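Local coordinates for MutT/NUDIX family protein (Bacillus thuringiensis str. Al Hakam, PDB 3ID9) that probably hydrolyses a nucleoside diphosphate linked to another moiety, as members of the MutT/Nudix hydrolase family do, though its own substrate is not established, at residues Val24-Gly28 / Leu61-Met65; Ile79-Leu83 / Gly148-Ser154. All coordinates share one frame; numbering follows the deposited sequence.

Contact 1 of 2, residues Val24-Gly28 / Leu61-Met65; sequences VRVTG and LEEAM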
ATOM      1  N   VAL B  24     -10.603   1.425   7.243  1.00 37.82           N
ATOM      2  CA  VAL B  24      -9.849   0.865   6.132  1.00 35.80           C
ATOM      3  C   VAL B  24     -10.714   0.004   5.216  1.00 35.84           C
ATOM      4  O   VAL B  24     -11.469  -0.854   5.673  1.00 35.65           O
ATOM      5  CB  VAL B  24      -8.676   0.016   6.635  1.00 35.69           C
ATOM      6  CG1 VAL B  24      -7.789  -0.383   5.469  1.00 35.20           C
ATOM      7  CG2 VAL B  24      -7.883   0.792   7.672  1.00 34.64           C
ATOM      8  N   ARG B  25     -10.594   0.244   3.916  1.00 36.09           N
ATOM      9  CA  ARG B  25     -11.352  -0.503   2.922  1.00 35.26           C
ATOM     10  C   ARG B  25     -10.469  -1.165   1.888  1.00 33.63           C
ATOM     11  O   ARG B  25      -9.525  -0.556   1.377  1.00 33.41           O
ATOM     12  CB  ARG B  25     -12.355   0.415   2.221  1.00 37.24           C
ATOM     13  CG  ARG B  25     -13.540   0.729   3.097  1.00 42.34           C
ATOM     14  CD  ARG B  25     -14.514   1.718   2.494  1.00 45.10           C
ATOM     15  NE  ARG B  25     -15.672   1.798   3.375  1.00 51.22           N
ATOM     16  CZ  ARG B  25     -16.579   0.831   3.491  1.00 52.89           C
ATOM     17  NH1 ARG B  25     -16.467  -0.279   2.765  1.00 51.61           N
ATOM     18  NH2 ARG B  25     -17.573   0.955   4.362  1.00 53.45           N
ATOM     19  N   VAL B  26     -10.782  -2.423   1.598  1.00 31.94           N
ATOM     20  CA  VAL B  26     -10.048  -3.195   0.607  1.00 30.59           C
ATOM     21  C   VAL B  26     -10.947  -3.443  -0.594  1.00 29.69           C
ATOM     22  O   VAL B  26     -12.163  -3.546  -0.457  1.00 29.53           O
ATOM     23  CB  VAL B  26      -9.591  -4.560   1.167  1.00 30.02           C
ATOM     24  CG1 VAL B  26      -8.508  -4.355   2.198  1.00 30.38           C
ATOM     25  CG2 VAL B  26     -10.775  -5.297   1.787  1.00 30.36           C
ATOM     26  N   THR B  27     -10.341  -3.525  -1.769  1.00 28.77           N
ATOM     27  CA  THR B  27     -11.080  -3.774  -3.001  1.00 26.88           C
ATOM     28  C   THR B  27     -10.308  -4.822  -3.769  1.00 27.31           C
ATOM     29  O   THR B  27      -9.076  -4.776  -3.822  1.00 25.01           O
ATOM     30  CB  THR B  27     -11.203  -2.495  -3.859  1.00 27.26           C
ATOM     31  OG1 THR B  27     -12.148  -1.612  -3.251  1.00 25.66           O
ATOM     32  CG2 THR B  27     -11.652  -2.829  -5.274  1.00 27.63           C
ATOM     33  N   GLY B  28     -11.034  -5.772  -4.353  1.00 26.66           N
ATOM     34  CA  GLY B  28     -10.380  -6.825  -5.095  1.00 26.63           C
ATOM     35  C   GLY B  28     -10.520  -6.697  -6.598  1.00 28.42           C
ATOM     36  O   GLY B  28     -11.574  -6.330  -7.115  1.00 29.27           O
ATOM     37  N   LEU B  61      -5.309  -6.663   6.391  1.00 36.83           N
ATOM     38  CA  LEU B  61      -5.924  -6.296   5.122  1.00 36.91           C
ATOM     39  C   LEU B  61      -6.238  -7.575   4.351  1.00 37.10           C
ATOM     40  O   LEU B  61      -7.285  -7.690   3.719  1.00 35.89           O
ATOM     41  CB  LEU B  61      -4.984  -5.427   4.285  1.00 34.73           C
ATOM     42  CG  LEU B  61      -4.535  -4.104   4.894  1.00 34.24           C
ATOM     43  CD1 LEU B  61      -3.681  -3.368   3.882  1.00 34.71           C
ATOM     44  CD2 LEU B  61      -5.735  -3.274   5.292  1.00 31.02           C
ATOM     45  N   GLU B  62      -5.324  -8.535   4.427  1.00 37.59           N
ATOM     46  CA  GLU B  62      -5.474  -9.807   3.736  1.00 39.54           C
ATOM     47  C   GLU B  62      -6.693 -10.608   4.206  1.00 39.51           C
ATOM     48  O   GLU B  62      -7.492 -11.077   3.393  1.00 37.68           O
ATOM     49  CB  GLU B  62      -4.210 -10.642   3.924  1.00 40.04           C
ATOM     50  CG  GLU B  62      -4.194 -11.910   3.106  1.00 43.89           C
ATOM     51  CD  GLU B  62      -2.955 -12.742   3.345  1.00 46.14           C
ATOM     52  OE1 GLU B  62      -2.810 -13.792   2.681  1.00 48.60           O
ATOM     53  OE2 GLU B  62      -2.126 -12.353   4.196  1.00 47.75           O
ATOM     54  N   GLU B  63      -6.833 -10.769   5.515  1.00 39.24           N
ATOM     55  CA  GLU B  63      -7.957 -11.520   6.048  1.00 40.37           C
ATOM     56  C   GLU B  63      -9.290 -10.924   5.587  1.00 39.01           C
ATOM     57  O   GLU B  63     -10.232 -11.653   5.281  1.00 39.13           O
ATOM     58  CB  GLU B  63      -7.887 -11.555   7.578  1.00 41.91           C
ATOM     59  CG  GLU B  63      -6.591 -12.150   8.104  1.00 46.82           C
ATOM     60  CD  GLU B  63      -6.492 -12.117   9.620  1.00 49.82           C
ATOM     61  OE1 GLU B  63      -6.715 -11.038  10.219  1.00 51.14           O
ATOM     62  OE2 GLU B  63      -6.180 -13.174  10.209  1.00 51.00           O
ATOM     63  N   ALA B  64      -9.355  -9.597   5.531  1.00 37.75           N
ATOM     64  CA  ALA B  64     -10.563  -8.907   5.105  1.00 35.51           C
ATOM     65  C   ALA B  64     -10.821  -9.119   3.611  1.00 34.88           C
ATOM     66  O   ALA B  64     -11.956  -9.348   3.200  1.00 34.30           O
ATOM     67  CB  ALA B  64     -10.454  -7.420   5.415  1.00 34.13           C
HETATM   68  N   MSE B  65      -9.769  -9.042   2.802  1.00 33.78           N
HETATM   69  CA  MSE B  65      -9.910  -9.237   1.370  1.00 34.53           C
HETATM   70  C   MSE B  65     -10.447 -10.644   1.084  1.00 35.57           C
HETATM   71  O   MSE B  65     -11.384 -10.806   0.299  1.00 34.99           O
HETATM   72  CB  MSE B  65      -8.567  -9.050   0.661  1.00 33.59           C
HETATM   73  CG  MSE B  65      -8.664  -9.083  -0.860  1.00 37.98           C
HETATM   74 SE   MSE B  65      -9.566  -7.504  -1.616  1.00 48.68          SE
HETATM   75  CE  MSE B  65     -11.408  -8.117  -1.591  1.00 42.00           C
TER
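Val-26 of strand 24-28 faces the first turn of helix 61-72 and spreads its two methyls over it. CG1 meets Leu-61, 3.9 Å from its O and 4.2 Å from its CB, while CG2 reaches Ala-64 CB, also at 4.2 Å. Two residues earlier, Val-24 CG1 meets the tip of Leu-61 through CD2 at 3.6 Å, the two side chains crossing at about a right angle. Val-55 packs against Val-24, Val-26 and Ala-64, and Leu-61 also packs on Phe-100 of strand 95-104.

The selenomethionine Met-65 makes the contact with the strand backbone. Its CG is anti to the backbone N (chi1 -173°), and the chain then bends at chi2 and chi3, which carries SE to 3.5 Å from Thr-27 C and CE to 3.6 Å from Gly-28 N. SE also packs against Val-26 CB at 4.1 Å.

Polar bonding runs within or away from the interface: Met-65 N donates to Leu-61 O inside the helix, and Thr-27 OG1, on the opposite side of the strand, is hydrogen-bonded to His-97. The strand and helix axes cross at -54°. This is the alpha/beta packing of the Nudix fold, with the helix of the Nudix box laid on the central sheet.

Contact 2 of 2, residues Ile79-Leu83 / Gly148-Ser154; sequences IKKLL and GLANAGS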
ATOM      1  N   ILE B  79      -3.582 -12.929  -2.530  1.00 36.17           N
ATOM      2  CA  ILE B  79      -3.105 -11.640  -2.991  1.00 37.09           C
ATOM      3  C   ILE B  79      -1.868 -11.757  -3.880  1.00 38.01           C
ATOM      4  O   ILE B  79      -0.956 -12.523  -3.589  1.00 38.46           O
ATOM      5  CB  ILE B  79      -2.796 -10.727  -1.780  1.00 36.66           C
ATOM      6  CG1 ILE B  79      -4.111 -10.383  -1.076  1.00 36.52           C
ATOM      7  CG2 ILE B  79      -2.053  -9.471  -2.229  1.00 35.89           C
ATOM      8  CD1 ILE B  79      -3.983  -9.371   0.019  1.00 40.85           C
ATOM      9  N   LYS B  80      -1.856 -11.012  -4.977  1.00 39.52           N
ATOM     10  CA  LYS B  80      -0.717 -11.013  -5.886  1.00 42.44           C
ATOM     11  C   LYS B  80       0.123  -9.804  -5.520  1.00 43.72           C
ATOM     12  O   LYS B  80       1.306  -9.918  -5.214  1.00 44.50           O
ATOM     13  CB  LYS B  80      -1.164 -10.877  -7.344  1.00 42.96           C
ATOM     14  CG  LYS B  80      -1.792 -12.120  -7.940  1.00 47.47           C
ATOM     15  CD  LYS B  80      -0.930 -12.689  -9.064  1.00 51.54           C
ATOM     16  CE  LYS B  80      -0.900 -11.772 -10.287  1.00 51.84           C
ATOM     17  NZ  LYS B  80      -2.232 -11.658 -10.948  1.00 52.47           N
ATOM     18  N   LYS B  81      -0.507  -8.637  -5.556  1.00 44.45           N
ATOM     19  CA  LYS B  81       0.173  -7.402  -5.229  1.00 44.31           C
ATOM     20  C   LYS B  81      -0.766  -6.266  -4.860  1.00 42.62           C
ATOM     21  O   LYS B  81      -1.955  -6.279  -5.183  1.00 42.12           O
ATOM     22  CB  LYS B  81       1.068  -6.958  -6.389  1.00 46.24           C
ATOM     23  CG  LYS B  81       2.484  -7.493  -6.311  1.00 49.72           C
ATOM     24  CD  LYS B  81       3.353  -6.876  -7.387  1.00 52.70           C
ATOM     25  CE  LYS B  81       4.823  -7.206  -7.170  1.00 54.89           C
ATOM     26  NZ  LYS B  81       5.709  -6.323  -7.998  1.00 54.96           N
ATOM     27  N   LEU B  82      -0.203  -5.290  -4.161  1.00 40.46           N
ATOM     28  CA  LEU B  82      -0.916  -4.104  -3.734  1.00 38.51           C
ATOM     29  C   LEU B  82      -0.935  -3.257  -5.004  1.00 37.54           C
ATOM     30  O   LEU B  82       0.115  -2.907  -5.543  1.00 38.82           O
ATOM     31  CB  LEU B  82      -0.108  -3.413  -2.642  1.00 41.78           C
ATOM     32  CG  LEU B  82      -0.729  -2.413  -1.678  1.00 42.55           C
ATOM     33  CD1 LEU B  82      -1.742  -1.577  -2.430  1.00 45.68           C
ATOM     34  CD2 LEU B  82      -1.369  -3.149  -0.516  1.00 42.30           C
ATOM     35  N   LEU B  83      -2.117  -2.934  -5.501  1.00 34.90           N
ATOM     36  CA  LEU B  83      -2.188  -2.158  -6.723  1.00 32.59           C
ATOM     37  C   LEU B  83      -2.285  -0.655  -6.520  1.00 30.88           C
ATOM     38  O   LEU B  83      -1.618   0.126  -7.206  1.00 28.50           O
ATOM     39  CB  LEU B  83      -3.389  -2.606  -7.562  1.00 32.81           C
ATOM     40  CG  LEU B  83      -3.632  -1.729  -8.796  1.00 34.15           C
ATOM     41  CD1 LEU B  83      -2.528  -1.988  -9.813  1.00 33.74           C
ATOM     42  CD2 LEU B  83      -4.996  -2.027  -9.400  1.00 35.55           C
ATOM     43  N   GLY B 148      -2.090  -3.416 -15.043  1.00 45.35           N
ATOM     44  CA  GLY B 148      -1.862  -4.537 -14.151  1.00 45.94           C
ATOM     45  C   GLY B 148      -0.641  -4.447 -13.252  1.00 45.79           C
ATOM     46  O   GLY B 148      -0.346  -3.392 -12.680  1.00 44.65           O
ATOM     47  N   LEU B 149       0.065  -5.569 -13.130  1.00 44.50           N
ATOM     48  CA  LEU B 149       1.252  -5.663 -12.292  1.00 44.31           C
ATOM     49  C   LEU B 149       2.250  -4.541 -12.543  1.00 43.56           C
ATOM     50  O   LEU B 149       3.036  -4.201 -11.663  1.00 44.86           O
ATOM     51  CB  LEU B 149       1.932  -7.020 -12.496  1.00 43.87           C
ATOM     52  CG  LEU B 149       2.042  -7.941 -11.271  1.00 44.97           C
ATOM     53  CD1 LEU B 149       0.686  -8.149 -10.625  1.00 41.88           C
ATOM     54  CD2 LEU B 149       2.632  -9.281 -11.704  1.00 45.97           C
ATOM     55  N   ALA B 150       2.216  -3.962 -13.736  1.00 41.71           N
ATOM     56  CA  ALA B 150       3.129  -2.875 -14.071  1.00 40.19           C
ATOM     57  C   ALA B 150       2.808  -1.608 -13.273  1.00 39.21           C
ATOM     58  O   ALA B 150       3.679  -0.770 -13.038  1.00 40.00           O
ATOM     59  CB  ALA B 150       3.063  -2.584 -15.569  1.00 39.02           C
ATOM     60  N   ASN B 151       1.553  -1.466 -12.860  1.00 37.07           N
ATOM     61  CA  ASN B 151       1.141  -0.297 -12.101  1.00 32.90           C
ATOM     62  C   ASN B 151       1.055  -0.583 -10.613  1.00 29.98           C
ATOM     63  O   ASN B 151       0.555   0.239  -9.848  1.00 28.86           O
ATOM     64  CB  ASN B 151      -0.207   0.220 -12.611  1.00 36.31           C
ATOM     65  CG  ASN B 151      -0.139   0.692 -14.048  1.00 37.49           C
ATOM     66  OD1 ASN B 151       0.892   1.200 -14.493  1.00 39.94           O
ATOM     67  ND2 ASN B 151      -1.240   0.545 -14.777  1.00 36.14           N
ATOM     68  N   ALA B 152       1.542  -1.749 -10.203  1.00 27.08           N
ATOM     69  CA  ALA B 152       1.526  -2.120  -8.793  1.00 27.66           C
ATOM     70  C   ALA B 152       2.255  -1.055  -7.962  1.00 28.45           C
ATOM     71  O   ALA B 152       3.178  -0.405  -8.450  1.00 28.92           O
ATOM     72  CB  ALA B 152       2.199  -3.472  -8.611  1.00 25.33           C
ATOM     73  N   GLY B 153       1.836  -0.877  -6.712  1.00 28.57           N
ATOM     74  CA  GLY B 153       2.475   0.100  -5.847  1.00 28.65           C
ATOM     75  C   GLY B 153       2.120   1.559  -6.105  1.00 30.51           C
ATOM     76  O   GLY B 153       2.886   2.454  -5.740  1.00 30.70           O
ATOM     77  N   SER B 154       0.976   1.808  -6.739  1.00 28.60           N
ATOM     78  CA  SER B 154       0.544   3.175  -7.016  1.00 27.46           C
ATOM     79  C   SER B 154      -0.055   3.784  -5.754  1.00 26.87           C
ATOM     80  O   SER B 154      -0.689   3.090  -4.961  1.00 25.84           O
ATOM     81  CB  SER B 154      -0.502   3.200  -8.132  1.00 26.87           C
ATOM     82  OG  SER B 154       0.066   2.836  -9.371  1.00 29.65           O
TER
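Lys-81 and Leu-83 reach the loop 148-154 at different places, Lys-81 with the middle of its chain and Leu-83 with a branch tip. The Lys-81 chain is extended beyond CG and runs alongside Ala-152, with CD 3.8 Å from Ala-152 CB; Leu-149 CG lies near the same methylene. Its NZ continues to the second subunit, where it is hydrogen-bonded to the carbonyl oxygens of Ala-150 and Ala-152. The neighbouring Lys-80 bends along its length and brings CE to 4.0 Å from Leu-149 CD1, the two side chains crossing at about a right angle.

Leu-83 starts away from the loop, but with CG anti to the backbone N (chi1 173°) its CD1 turns back to the 3-10 turn, 3.8 Å from Asn-151 O and close to Gly-148 O. The backbones join through two bonds. Gly-153 N donates to Leu-82 O at 2.9 Å, with an N-H...O angle of 159° and the donor 21° off the carbonyl plane; Ser-154 N donates to Leu-83 O at 3.1 Å from well above that carbonyl's plane. Ser-154 OG folds back on its own loop and donates to Asn-151 O at 2.7 Å, while Asn-151 ND2 is held by Leu-144 O.

Lys-80 and Lys-81 form a classic beta bulge opposite Leu-101 of strand 95-104. On its other side, strand 77-88 meets the loop that leaves helix 139-147 and leads into the parallel strand 154-157, with Leu-144 of that helix packing on Leu-83 and Ser-154.

Contact 1 is buried near the centre of the chain; contact 2 lies farther out and is partly open, with Lys-80 and Leu-149 exposed. Both reach the same sheet; helix 61-72 precedes strand 77-88 in the chain. The two contacts touch where Glu-62 CG packs on Ile-79 CD1. Their chemistry follows their place: a helix set on a sheet face joins by apolar side chains packed on one another and on the strand backbone, whereas a loop running into strand 154-157 beside strand 77-88 joins through backbone bonds, with lysine methylenes and leucines filling in. The second subunit touches both: its Tyr-155 packs on Leu-61 and hydrogen-bonds through OH to Glu-62 N, and its Ala-152 packs on Ala-152 in contact 2.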